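Epidermin leader peptide processing serine protease EpiP (Staphylococcus aureus subsp. aureus, PDB 3QFH) probably removes the leader peptide from the precursor of the lantibiotic epidermin, acting as a subtilisin-like serine endopeptidase. Local coordinates at residues A[192-197]-A[390-395]; A[218-223]-A[262-267]; A[228-233]-A[273-278]; A[338-343]-A[383-388]. All coordinates share one frame; numbering follows the deposited sequence.

Contact 1: A[192-197]-A[390-395]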
loop_
_atom_site.group_PDB
_atom_site.type_symbol
_atom_site.label_atom_id
_atom_site.label_comp_id
_atom_site.label_asym_id
_atom_site.label_seq_id
_atom_site.Cartn_x
_atom_site.Cartn_y
_atom_site.Cartn_z
ATOM N N ILE A 192 -17.750 3.230 10.012
ATOM C CA ILE A 192 -18.070 3.011 8.592
ATOM C C ILE A 192 -16.882 3.387 7.685
ATOM O O ILE A 192 -16.351 4.475 7.783
ATOM C CB ILE A 192 -19.261 3.872 8.133
ATOM C CG1 ILE A 192 -20.435 3.771 9.124
ATOM C CG2 ILE A 192 -19.653 3.485 6.726
ATOM C CD1 ILE A 192 -20.975 2.411 9.295
ATOM N N GLY A 193 -16.470 2.474 6.821
ATOM C CA GLY A 193 -15.400 2.753 5.856
ATOM C C GLY A 193 -15.941 3.421 4.603
ATOM O O GLY A 193 -17.134 3.743 4.515
ATOM N N VAL A 194 -15.079 3.611 3.613
ATOM C CA VAL A 194 -15.490 4.279 2.377
ATOM C C VAL A 194 -16.388 3.388 1.552
ATOM O O VAL A 194 -17.342 3.864 0.968
ATOM C CB VAL A 194 -14.246 4.742 1.530
ATOM C CG1 VAL A 194 -14.679 5.362 0.173
ATOM C CG2 VAL A 194 -13.428 5.726 2.332
ATOM N N ALA A 195 -16.109 2.086 1.557
ATOM C CA ALA A 195 -16.836 1.112 0.755
ATOM C C ALA A 195 -17.383 0.005 1.652
ATOM O O ALA A 195 -16.879 -1.115 1.629
ATOM C CB ALA A 195 -15.870 0.515 -0.338
ATOM N N PRO A 196 -18.441 0.305 2.428
ATOM C CA PRO A 196 -18.978 -0.615 3.432
ATOM C C PRO A 196 -19.633 -1.913 2.971
ATOM O O PRO A 196 -19.881 -2.775 3.813
ATOM C CB PRO A 196 -20.002 0.243 4.191
ATOM C CG PRO A 196 -20.333 1.361 3.286
ATOM C CD PRO A 196 -19.152 1.593 2.413
ATOM N N ASN A 197 -19.907 -2.054 1.672
ATOM C CA ASN A 197 -20.524 -3.272 1.138
ATOM C C ASN A 197 -19.577 -4.107 0.267
ATOM O O ASN A 197 -19.950 -5.155 -0.217
ATOM C CB ASN A 197 -21.777 -2.904 0.343
ATOM C CG ASN A 197 -22.797 -2.112 1.175
ATOM O OD1 ASN A 197 -22.897 -2.277 2.388
ATOM N ND2 ASN A 197 -23.549 -1.245 0.506
ATOM N N SER A 390 -8.571 3.915 -2.318
ATOM C CA SER A 390 -8.801 2.552 -2.839
ATOM C C SER A 390 -10.294 2.220 -2.782
ATOM O O SER A 390 -10.878 1.687 -3.742
ATOM C CB SER A 390 -8.025 1.485 -2.057
ATOM O OG SER A 390 -6.621 1.628 -2.205
ATOM N N GLY A 391 -10.906 2.483 -1.640
ATOM C CA GLY A 391 -12.343 2.250 -1.486
ATOM C C GLY A 391 -13.175 3.003 -2.509
ATOM O O GLY A 391 -14.118 2.448 -3.080
ATOM N N ALA A 392 -12.819 4.269 -2.744
ATOM C CA ALA A 392 -13.512 5.113 -3.707
ATOM C C ALA A 392 -13.446 4.521 -5.118
ATOM O O ALA A 392 -14.470 4.479 -5.848
ATOM C CB ALA A 392 -12.931 6.563 -3.680
ATOM N N LEU A 393 -12.261 4.039 -5.514
ATOM C CA LEU A 393 -12.115 3.406 -6.836
ATOM C C LEU A 393 -12.973 2.162 -6.974
ATOM O O LEU A 393 -13.499 1.874 -8.070
ATOM C CB LEU A 393 -10.659 3.070 -7.113
ATOM C CG LEU A 393 -9.762 4.261 -7.451
ATOM C CD1 LEU A 393 -8.307 3.900 -7.270
ATOM C CD2 LEU A 393 -10.037 4.727 -8.888
ATOM N N ALA A 394 -13.111 1.401 -5.889
ATOM C CA ALA A 394 -13.967 0.222 -5.925
ATOM C C ALA A 394 -15.412 0.664 -6.174
ATOM O O ALA A 394 -16.147 0.045 -6.968
ATOM C CB ALA A 394 -13.854 -0.592 -4.635
ATOM N N LEU A 395 -15.818 1.735 -5.514
ATOM C CA LEU A 395 -17.182 2.277 -5.690
ATOM C C LEU A 395 -17.432 2.774 -7.107
ATOM O O LEU A 395 -18.505 2.551 -7.675
ATOM C CB LEU A 395 -17.442 3.414 -4.714
ATOM C CG LEU A 395 -17.466 3.087 -3.215
ATOM C CD1 LEU A 395 -17.691 4.371 -2.407
ATOM C CD2 LEU A 395 -18.545 2.049 -2.923
#

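Contact 2: A[218-223]-A[262-267]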
loop_
_atom_site.group_PDB
_atom_site.type_symbol
_atom_site.label_atom_id
_atom_site.label_comp_id
_atom_site.label_asym_id
_atom_site.label_seq_id
_atom_site.Cartn_x
_atom_site.Cartn_y
_atom_site.Cartn_z
ATOM N N LYS A 218 5.286 -10.283 -4.552
ATOM C CA LYS A 218 4.519 -11.505 -4.751
ATOM C C LYS A 218 3.056 -11.288 -4.335
ATOM O O LYS A 218 2.151 -11.835 -4.946
ATOM C CB LYS A 218 5.146 -12.664 -4.005
ATOM C CG LYS A 218 4.573 -14.010 -4.389
ATOM C CD LYS A 218 5.286 -15.134 -3.663
ATOM C CE LYS A 218 4.791 -16.492 -4.116
ATOM N NZ LYS A 218 5.542 -17.563 -3.426
ATOM N N ALA A 219 2.836 -10.484 -3.299
ATOM C CA ALA A 219 1.481 -10.170 -2.845
ATOM C C ALA A 219 0.709 -9.393 -3.918
ATOM O O ALA A 219 -0.494 -9.620 -4.116
ATOM C CB ALA A 219 1.506 -9.400 -1.484
ATOM N N ILE A 220 1.395 -8.494 -4.626
ATOM C CA ILE A 220 0.758 -7.733 -5.693
ATOM C C ILE A 220 0.345 -8.679 -6.819
ATOM O O ILE A 220 -0.763 -8.597 -7.335
ATOM C CB ILE A 220 1.677 -6.643 -6.235
ATOM C CG1 ILE A 220 1.919 -5.601 -5.139
ATOM C CG2 ILE A 220 1.061 -5.978 -7.485
ATOM C CD1 ILE A 220 2.872 -4.550 -5.532
ATOM N N VAL A 221 1.240 -9.576 -7.194
ATOM C CA VAL A 221 0.934 -10.579 -8.217
ATOM C C VAL A 221 -0.222 -11.493 -7.771
ATOM O O VAL A 221 -1.125 -11.823 -8.563
ATOM C CB VAL A 221 2.195 -11.424 -8.554
ATOM C CG1 VAL A 221 1.836 -12.624 -9.398
ATOM C CG2 VAL A 221 3.252 -10.551 -9.279
ATOM N N GLN A 222 -0.199 -11.908 -6.516
ATOM C CA GLN A 222 -1.248 -12.785 -6.009
ATOM C C GLN A 222 -2.621 -12.090 -6.047
ATOM O O GLN A 222 -3.621 -12.686 -6.480
ATOM C CB GLN A 222 -0.936 -13.225 -4.577
ATOM C CG GLN A 222 -1.924 -14.228 -4.052
ATOM C CD GLN A 222 -1.878 -15.518 -4.833
ATOM O OE1 GLN A 222 -0.824 -16.143 -4.940
ATOM N NE2 GLN A 222 -3.012 -15.916 -5.392
ATOM N N ALA A 223 -2.645 -10.840 -5.598
ATOM C CA ALA A 223 -3.867 -10.026 -5.557
ATOM C C ALA A 223 -4.449 -9.862 -6.959
ATOM O O ALA A 223 -5.665 -9.995 -7.154
ATOM C CB ALA A 223 -3.588 -8.658 -4.939
ATOM N N LYS A 262 7.795 -4.413 -11.816
ATOM C CA LYS A 262 7.220 -5.465 -12.676
ATOM C C LYS A 262 5.925 -6.022 -12.085
ATOM O O LYS A 262 5.004 -6.333 -12.816
ATOM C CB LYS A 262 8.230 -6.583 -12.973
ATOM C CG LYS A 262 9.346 -6.137 -13.908
ATOM C CD LYS A 262 10.519 -7.133 -13.981
ATOM C CE LYS A 262 10.143 -8.467 -14.616
ATOM N NZ LYS A 262 11.327 -9.402 -14.721
ATOM N N ALA A 263 5.845 -6.117 -10.765
ATOM C CA ALA A 263 4.617 -6.588 -10.111
ATOM C C ALA A 263 3.461 -5.617 -10.435
ATOM O O ALA A 263 2.375 -6.032 -10.824
ATOM C CB ALA A 263 4.822 -6.684 -8.598
ATOM N N ILE A 264 3.724 -4.324 -10.252
ATOM C CA ILE A 264 2.765 -3.245 -10.552
ATOM C C ILE A 264 2.267 -3.297 -12.028
ATOM O O ILE A 264 1.072 -3.192 -12.300
ATOM C CB ILE A 264 3.402 -1.864 -10.205
ATOM C CG1 ILE A 264 3.563 -1.757 -8.687
ATOM C CG2 ILE A 264 2.550 -0.691 -10.722
ATOM C CD1 ILE A 264 4.396 -0.592 -8.218
ATOM N N ASN A 265 3.181 -3.499 -12.959
ATOM C CA ASN A 265 2.817 -3.565 -14.380
ATOM C C ASN A 265 2.076 -4.857 -14.683
ATOM O O ASN A 265 1.213 -4.896 -15.563
ATOM C CB ASN A 265 4.049 -3.379 -15.260
ATOM C CG ASN A 265 4.654 -1.973 -15.133
ATOM O OD1 ASN A 265 4.014 -1.049 -14.627
ATOM N ND2 ASN A 265 5.872 -1.807 -15.616
ATOM N N TYR A 266 2.409 -5.910 -13.948
ATOM C CA TYR A 266 1.711 -7.178 -14.068
ATOM C C TYR A 266 0.251 -6.957 -13.627
ATOM O O TYR A 266 -0.684 -7.373 -14.321
ATOM C CB TYR A 266 2.389 -8.252 -13.221
ATOM C CG TYR A 266 1.742 -9.626 -13.290
ATOM C CD1 TYR A 266 2.172 -10.578 -14.200
ATOM C CD2 TYR A 266 0.698 -9.961 -12.442
ATOM C CE1 TYR A 266 1.579 -11.837 -14.256
ATOM C CE2 TYR A 266 0.109 -11.196 -12.484
ATOM C CZ TYR A 266 0.547 -12.132 -13.390
ATOM O OH TYR A 266 -0.059 -13.358 -13.418
ATOM N N ALA A 267 0.066 -6.283 -12.491
ATOM C CA ALA A 267 -1.282 -5.988 -11.994
ATOM C C ALA A 267 -2.048 -5.209 -13.034
ATOM O O ALA A 267 -3.205 -5.507 -13.278
ATOM C CB ALA A 267 -1.252 -5.224 -10.662
#

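Contact 3: A[228-233]-A[273-278]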
loop_
_atom_site.group_PDB
_atom_site.type_symbol
_atom_site.label_atom_id
_atom_site.label_comp_id
_atom_site.label_asym_id
_atom_site.label_seq_id
_atom_site.Cartn_x
_atom_site.Cartn_y
_atom_site.Cartn_z
ATOM N N ASN A 228 -8.647 -9.133 -7.726
ATOM C CA ASN A 228 -8.872 -7.900 -6.970
ATOM C C ASN A 228 -8.523 -6.752 -7.878
ATOM O O ASN A 228 -7.356 -6.547 -8.193
ATOM C CB ASN A 228 -7.957 -7.836 -5.756
ATOM C CG ASN A 228 -8.227 -8.923 -4.777
ATOM O OD1 ASN A 228 -9.218 -8.886 -4.053
ATOM N ND2 ASN A 228 -7.324 -9.891 -4.710
ATOM N N GLN A 229 -9.505 -5.979 -8.294
ATOM C CA GLN A 229 -9.227 -4.886 -9.214
ATOM C C GLN A 229 -8.633 -3.648 -8.575
ATOM O O GLN A 229 -8.148 -2.783 -9.287
ATOM C CB GLN A 229 -10.460 -4.529 -10.055
ATOM C CG GLN A 229 -10.709 -5.514 -11.192
ATOM C CD GLN A 229 -11.621 -4.935 -12.247
ATOM O OE1 GLN A 229 -12.795 -4.701 -11.999
ATOM N NE2 GLN A 229 -11.073 -4.685 -13.428
ATOM N N VAL A 230 -8.691 -3.541 -7.254
ATOM C CA VAL A 230 -8.041 -2.429 -6.544
ATOM C C VAL A 230 -7.078 -3.041 -5.526
ATOM O O VAL A 230 -7.465 -3.881 -4.737
ATOM C CB VAL A 230 -9.052 -1.490 -5.843
ATOM C CG1 VAL A 230 -8.317 -0.357 -5.079
ATOM C CG2 VAL A 230 -10.049 -0.919 -6.855
ATOM N N ILE A 231 -5.826 -2.603 -5.548
ATOM C CA ILE A 231 -4.785 -3.127 -4.685
ATOM C C ILE A 231 -4.202 -1.968 -3.896
ATOM O O ILE A 231 -3.615 -1.051 -4.488
ATOM C CB ILE A 231 -3.658 -3.813 -5.508
ATOM C CG1 ILE A 231 -4.223 -4.938 -6.377
ATOM C CG2 ILE A 231 -2.576 -4.347 -4.556
ATOM C CD1 ILE A 231 -3.191 -5.617 -7.342
ATOM N N ASN A 232 -4.359 -2.022 -2.574
ATOM C CA ASN A 232 -3.911 -0.951 -1.666
ATOM C C ASN A 232 -2.574 -1.287 -1.028
ATOM O O ASN A 232 -2.448 -2.304 -0.350
ATOM C CB ASN A 232 -4.982 -0.742 -0.579
ATOM C CG ASN A 232 -4.711 0.442 0.306
ATOM O OD1 ASN A 232 -5.203 1.547 0.047
ATOM N ND2 ASN A 232 -3.894 0.245 1.335
ATOM N N ILE A 233 -1.581 -0.437 -1.254
ATOM C CA ILE A 233 -0.244 -0.625 -0.673
ATOM C C ILE A 233 0.069 0.579 0.206
ATOM O O ILE A 233 0.322 1.690 -0.274
ATOM C CB ILE A 233 0.842 -0.796 -1.747
ATOM C CG1 ILE A 233 0.405 -1.810 -2.797
ATOM C CG2 ILE A 233 2.142 -1.264 -1.123
ATOM C CD1 ILE A 233 1.400 -1.958 -3.937
ATOM N N ILE A 273 -5.819 -1.923 -10.465
ATOM C CA ILE A 273 -5.247 -0.613 -10.197
ATOM C C ILE A 273 -4.474 -0.738 -8.890
ATOM O O ILE A 273 -4.985 -1.325 -7.919
ATOM C CB ILE A 273 -6.377 0.456 -9.950
ATOM C CG1 ILE A 273 -7.416 0.445 -11.071
ATOM C CG2 ILE A 273 -5.779 1.845 -9.755
ATOM C CD1 ILE A 273 -8.635 1.325 -10.777
ATOM N N VAL A 274 -3.272 -0.161 -8.850
ATOM C CA VAL A 274 -2.440 -0.144 -7.660
ATOM C C VAL A 274 -2.449 1.270 -7.065
ATOM O O VAL A 274 -2.117 2.258 -7.748
ATOM C CB VAL A 274 -0.988 -0.572 -7.987
ATOM C CG1 VAL A 274 -0.064 -0.389 -6.749
ATOM C CG2 VAL A 274 -0.934 -2.019 -8.483
ATOM N N VAL A 275 -2.851 1.362 -5.801
ATOM C CA VAL A 275 -2.904 2.617 -5.059
ATOM C C VAL A 275 -1.844 2.556 -3.954
ATOM O O VAL A 275 -1.856 1.656 -3.113
ATOM C CB VAL A 275 -4.284 2.817 -4.425
ATOM C CG1 VAL A 275 -4.376 4.208 -3.729
ATOM C CG2 VAL A 275 -5.373 2.636 -5.494
ATOM N N ALA A 276 -0.967 3.539 -3.932
ATOM C CA ALA A 276 0.137 3.536 -3.028
ATOM C C ALA A 276 0.165 4.791 -2.169
ATOM O O ALA A 276 -0.153 5.883 -2.627
ATOM C CB ALA A 276 1.437 3.441 -3.839
ATOM N N ALA A 277 0.587 4.619 -0.934
ATOM C CA ALA A 277 0.715 5.731 -0.007
ATOM C C ALA A 277 1.983 6.511 -0.276
ATOM O O ALA A 277 3.040 5.931 -0.507
ATOM C CB ALA A 277 0.755 5.224 1.435
ATOM N N ALA A 278 1.870 7.829 -0.222
ATOM C CA ALA A 278 3.033 8.671 -0.286
ATOM C C ALA A 278 3.759 8.413 1.038
ATOM O O ALA A 278 3.169 7.871 1.974
ATOM C CB ALA A 278 2.637 10.121 -0.402
#

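Contact 4: A[338-343]-A[383-388]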
loop_
_atom_site.group_PDB
_atom_site.type_symbol
_atom_site.label_atom_id
_atom_site.label_comp_id
_atom_site.label_asym_id
_atom_site.label_seq_id
_atom_site.Cartn_x
_atom_site.Cartn_y
_atom_site.Cartn_z
ATOM N N ILE A 338 -3.406 12.548 -5.884
ATOM C CA ILE A 338 -4.600 12.845 -5.143
ATOM C C ILE A 338 -4.279 12.868 -3.643
ATOM O O ILE A 338 -3.264 12.362 -3.206
ATOM C CB ILE A 338 -5.655 11.741 -5.437
ATOM C CG1 ILE A 338 -7.035 12.098 -4.894
ATOM C CG2 ILE A 338 -5.189 10.413 -4.883
ATOM C CD1 ILE A 338 -8.158 11.227 -5.470
ATOM N N ALA A 339 -5.168 13.451 -2.860
ATOM C CA ALA A 339 -5.007 13.476 -1.426
ATOM C C ALA A 339 -6.304 13.050 -0.730
ATOM O O ALA A 339 -7.398 13.278 -1.232
ATOM C CB ALA A 339 -4.600 14.870 -0.982
ATOM N N ALA A 340 -6.178 12.402 0.420
ATOM C CA ALA A 340 -7.344 12.041 1.228
ATOM C C ALA A 340 -6.941 12.326 2.687
ATOM O O ALA A 340 -5.746 12.424 2.980
ATOM C CB ALA A 340 -7.722 10.583 1.024
ATOM N N PRO A 341 -7.922 12.491 3.592
ATOM C CA PRO A 341 -7.617 12.771 5.019
ATOM C C PRO A 341 -6.816 11.673 5.716
ATOM O O PRO A 341 -7.213 10.487 5.728
ATOM C CB PRO A 341 -9.003 12.875 5.650
ATOM C CG PRO A 341 -9.907 13.274 4.510
ATOM C CD PRO A 341 -9.372 12.527 3.334
ATOM N N GLY A 342 -5.664 12.059 6.255
ATOM C CA GLY A 342 -4.827 11.132 6.971
ATOM C C GLY A 342 -4.431 11.640 8.348
ATOM O O GLY A 342 -3.794 10.928 9.091
ATOM N N GLY A 343 -4.776 12.888 8.659
ATOM C CA GLY A 343 -4.540 13.446 9.963
ATOM C C GLY A 343 -3.386 14.401 10.100
ATOM O O GLY A 343 -2.799 14.834 9.131
ATOM N N SER A 383 -0.981 6.132 5.353
ATOM C CA SER A 383 -1.533 4.773 5.297
ATOM C C SER A 383 -3.035 4.798 5.617
ATOM O O SER A 383 -3.728 3.846 5.345
ATOM C CB SER A 383 -0.785 3.823 6.255
ATOM O OG SER A 383 -1.075 4.106 7.625
ATOM N N LEU A 384 -3.528 5.888 6.222
ATOM C CA LEU A 384 -4.969 6.007 6.518
ATOM C C LEU A 384 -5.719 6.805 5.426
ATOM O O LEU A 384 -6.948 6.718 5.310
ATOM C CB LEU A 384 -5.187 6.600 7.912
ATOM C CG LEU A 384 -4.468 5.781 8.999
ATOM C CD1 LEU A 384 -4.762 6.292 10.374
ATOM C CD2 LEU A 384 -4.839 4.293 8.913
ATOM N N ALA A 385 -4.985 7.568 4.630
ATOM C CA ALA A 385 -5.575 8.312 3.520
ATOM C C ALA A 385 -5.755 7.411 2.267
ATOM O O ALA A 385 -6.762 7.466 1.571
ATOM C CB ALA A 385 -4.686 9.508 3.194
ATOM N N THR A 386 -4.774 6.555 2.030
ATOM C CA THR A 386 -4.728 5.700 0.865
ATOM C C THR A 386 -5.907 4.735 0.748
ATOM O O THR A 386 -6.469 4.588 -0.336
ATOM C CB THR A 386 -3.356 4.940 0.834
ATOM O OG1 THR A 386 -2.300 5.900 0.859
ATOM C CG2 THR A 386 -3.208 4.108 -0.392
ATOM N N PRO A 387 -6.301 4.075 1.859
ATOM C CA PRO A 387 -7.455 3.169 1.752
ATOM C C PRO A 387 -8.745 3.860 1.379
ATOM O O PRO A 387 -9.643 3.199 0.811
ATOM C CB PRO A 387 -7.561 2.542 3.157
ATOM C CG PRO A 387 -6.701 3.409 4.030
ATOM C CD PRO A 387 -5.613 3.908 3.145
ATOM N N LYS A 388 -8.847 5.161 1.680
ATOM C CA LYS A 388 -10.027 5.954 1.307
ATOM C C LYS A 388 -10.149 6.067 -0.218
ATOM O O LYS A 388 -11.254 5.949 -0.793
ATOM C CB LYS A 388 -9.971 7.348 1.956
ATOM C CG LYS A 388 -10.094 7.347 3.482
ATOM C CD LYS A 388 -10.174 8.783 4.013
ATOM C CE LYS A 388 -10.362 8.824 5.526
ATOM N NZ LYS A 388 -9.197 8.245 6.218
#

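Contact 1: A[192-197]-A[390-395]
Val194 and Ala195 lie against Gly391, Ala392 and Leu395, joining a loop of the subtilisin-like α/β fold to the flank of helix 382-400, the long helix whose first turn carries the probable active-site serine. Leu395 shows how a helix side chain can reach over a bare patch beside it. Its CA-CB bond heads for the loop, and CG, anti to the carbonyl carbon (chi1 -65°), comes to 4.2 Å from Ala195 CB. There the chain forks. CD2 stays over Ala195, 4.0 Å from its CB, while CD1 turns to Val194, resting 3.4 Å from the backbone O of that residue and 4.1 Å from its CG1. One turn earlier, Gly391 presents only backbone, and the loop comes close: the CA atoms of Ala195 and Gly391 are 5.1 Å apart. No hydrogen bond crosses, and the fit is wholly van der Waals. Helix 435-439 closes over the same apolar patch, Val435 touching Val194, Ala392 and Leu395. On the loop side, backbone bonds from Val194 to Gln184 and from Ala195 to Thr185 tie the loop to helix 177-186. Val194 directs CG1 onto the helix backbone itself, 3.6 Å from Ala392 N.

Contact 2: A[218-223]-A[262-267]
Ile220 and Ala263 meet at the centre of a helix pair in which Ile220 of one helix fits against the alanines of the other. The short segments run almost exactly side by side, their axes 8.6 Å apart and 7° from parallel, a close spacing consistent with the small Ala263 and Ala267 at the interface. Ile220 is the main bump. Its CB lies 3.9 Å from Ala263 CB, and its two branches spread over the shallow hollow formed by Ala263, Ile264 and Ala267. CG2, anti to the backbone N, enters deepest, reaching 3.6 Å from the backbone O of Ala263 and 4.0 Å from Ala267 CB. The other branch runs along the rim until CD1 stands 4.3 Å from Ile264 CG1. In return, the methyl of Ala263 sits in the notch between Ile220 and Val221.

Val221 fills the next hollow, bounded by Ala263 and the ring of Tyr266. That ring swings across to the neighbouring helix because CG is anti to the backbone N (chi1 -179°), and it crosses the valine side chain at about a right angle, CE2 lying 3.8 Å from Val221 CG1. The phenol continues past the valine to a hydrogen bond between Tyr266 OH and Asn225 OD1, a polar tie at the far end of an otherwise apolar interface. Beneath the pair, Ile220 and Ala267 also rest on strand 230-233, through Ile233 and Ile231. Two near-parallel helices lying on one face of a parallel sheet, each leading into one of two adjacent strands, form the arrangement of a Rossmann-like α/β core, here that of the subtilisin-like fold.

Contact 3: A[228-233]-A[273-278]
Ile233 turns CG1 anti to its carbonyl carbon (chi1 -48°), Val274 sets its own CG1 anti to the backbone N (chi1 173°), and the extended chain of Ile233 carries CD1 to within 3.5 Å of Val274 CG1. The two meet diagonally, tip to tip, on the face of the sheet covered by helix 213-225, where Ile220 touches Ile233. On the other face Val230 CG1 and Val275 CG2 are 4.2 Å apart, and helix 382-400 lies over Val275 through Thr386 and Ser390. Between these layers the strands pair in parallel, Val230 to Ile233 matching Ile273 to Ala276. Five backbone bonds link them, from Ile273 N to Gln229 O (2.7 Å) at one end to Ala277 N and Ile233 O (3.0 Å) at the other. The first is the odd one, its donor sitting 36° above the carbonyl plane. Three carbonyls also meet a CA-H: Ile231 O accepts Val275 N at 2.9 Å and has Val274 CA at 3.5 Å. Val230 and Asn232 turn backbone groups to strand 126-130, Val274 and Ala276 to strand 314-319. Because the paired residues are buried, these backbone groups satisfy one another with little competition expected from water, which would favour the bonds.

Contact 4: A[338-343]-A[383-388]
Ala340 and Ala385 fit together by exchange, the methyl of each lying against the carbonyl of the other. Ala385 CB is 3.1 Å from Ala340 O, a tight approach, and Ala340 CB is 3.3 Å from Ala385 O, with the two methyls 3.9 Å apart. Next to them Lys388 slants across the end of the strand, from CB beside Ala340 CB to CD 3.9 Å from Pro341 CD. A bend at the last torsion (chi4 64°) then turns NZ back to bridge the two segments, 3.0 Å from Pro341 O and 2.9 Å from Leu384 O. The second bond comes from above the carbonyl plane. NZ is gripped from outside the two segments as well, donating to Gln184 OE1 and forming a salt bridge with Asp104 OD2, which would be expected to stabilise a buried positive charge.

The helix is kinked here. Pro387 has no N-H to give, Lys388 N makes only a weak bond, to Ala385 O, and it is the lysine's side chain, not its backbone N, that reaches the Leu384 carbonyl. This turn belongs to the Gly-Thr-Ser-Xaa-Ala-Xaa-Pro signature of subtilases, in which Ser383 would be the nucleophile; its OG is hydrogen-bonded to His177 NE2, consistent with a Ser-His-Asp triad. Farther out, helix 103-108, which carries Asp104, also packs on Pro341 through Trp103 and Ile108. Beside strand 338-341 in the sheet, strand 314-319 holds Ala340 by backbone bonds from Gly317 and Thr319.

In the fold
Followed from the N terminus, the chain opens contact 1 at 192-197, after helix 177-186, and closes it last, at 390-395, so the other three contacts are nested within its loop. Contact 2 opens at 218-223 and contact 3 at 228-233; they close in the same order, at 262-267 and 273-278, and therefore cross, as expected where successive helix-strand units lie side by side. Contact 4, from 338-343 to 383-388, follows both in series and joins an outermost strand of the seven-stranded parallel sheet to helix 382-400, which contact 1 reuses. Contacts 2 and 4, centres about 22 Å apart, lie on opposite sides of the chain's centre, and contact 3 touches both.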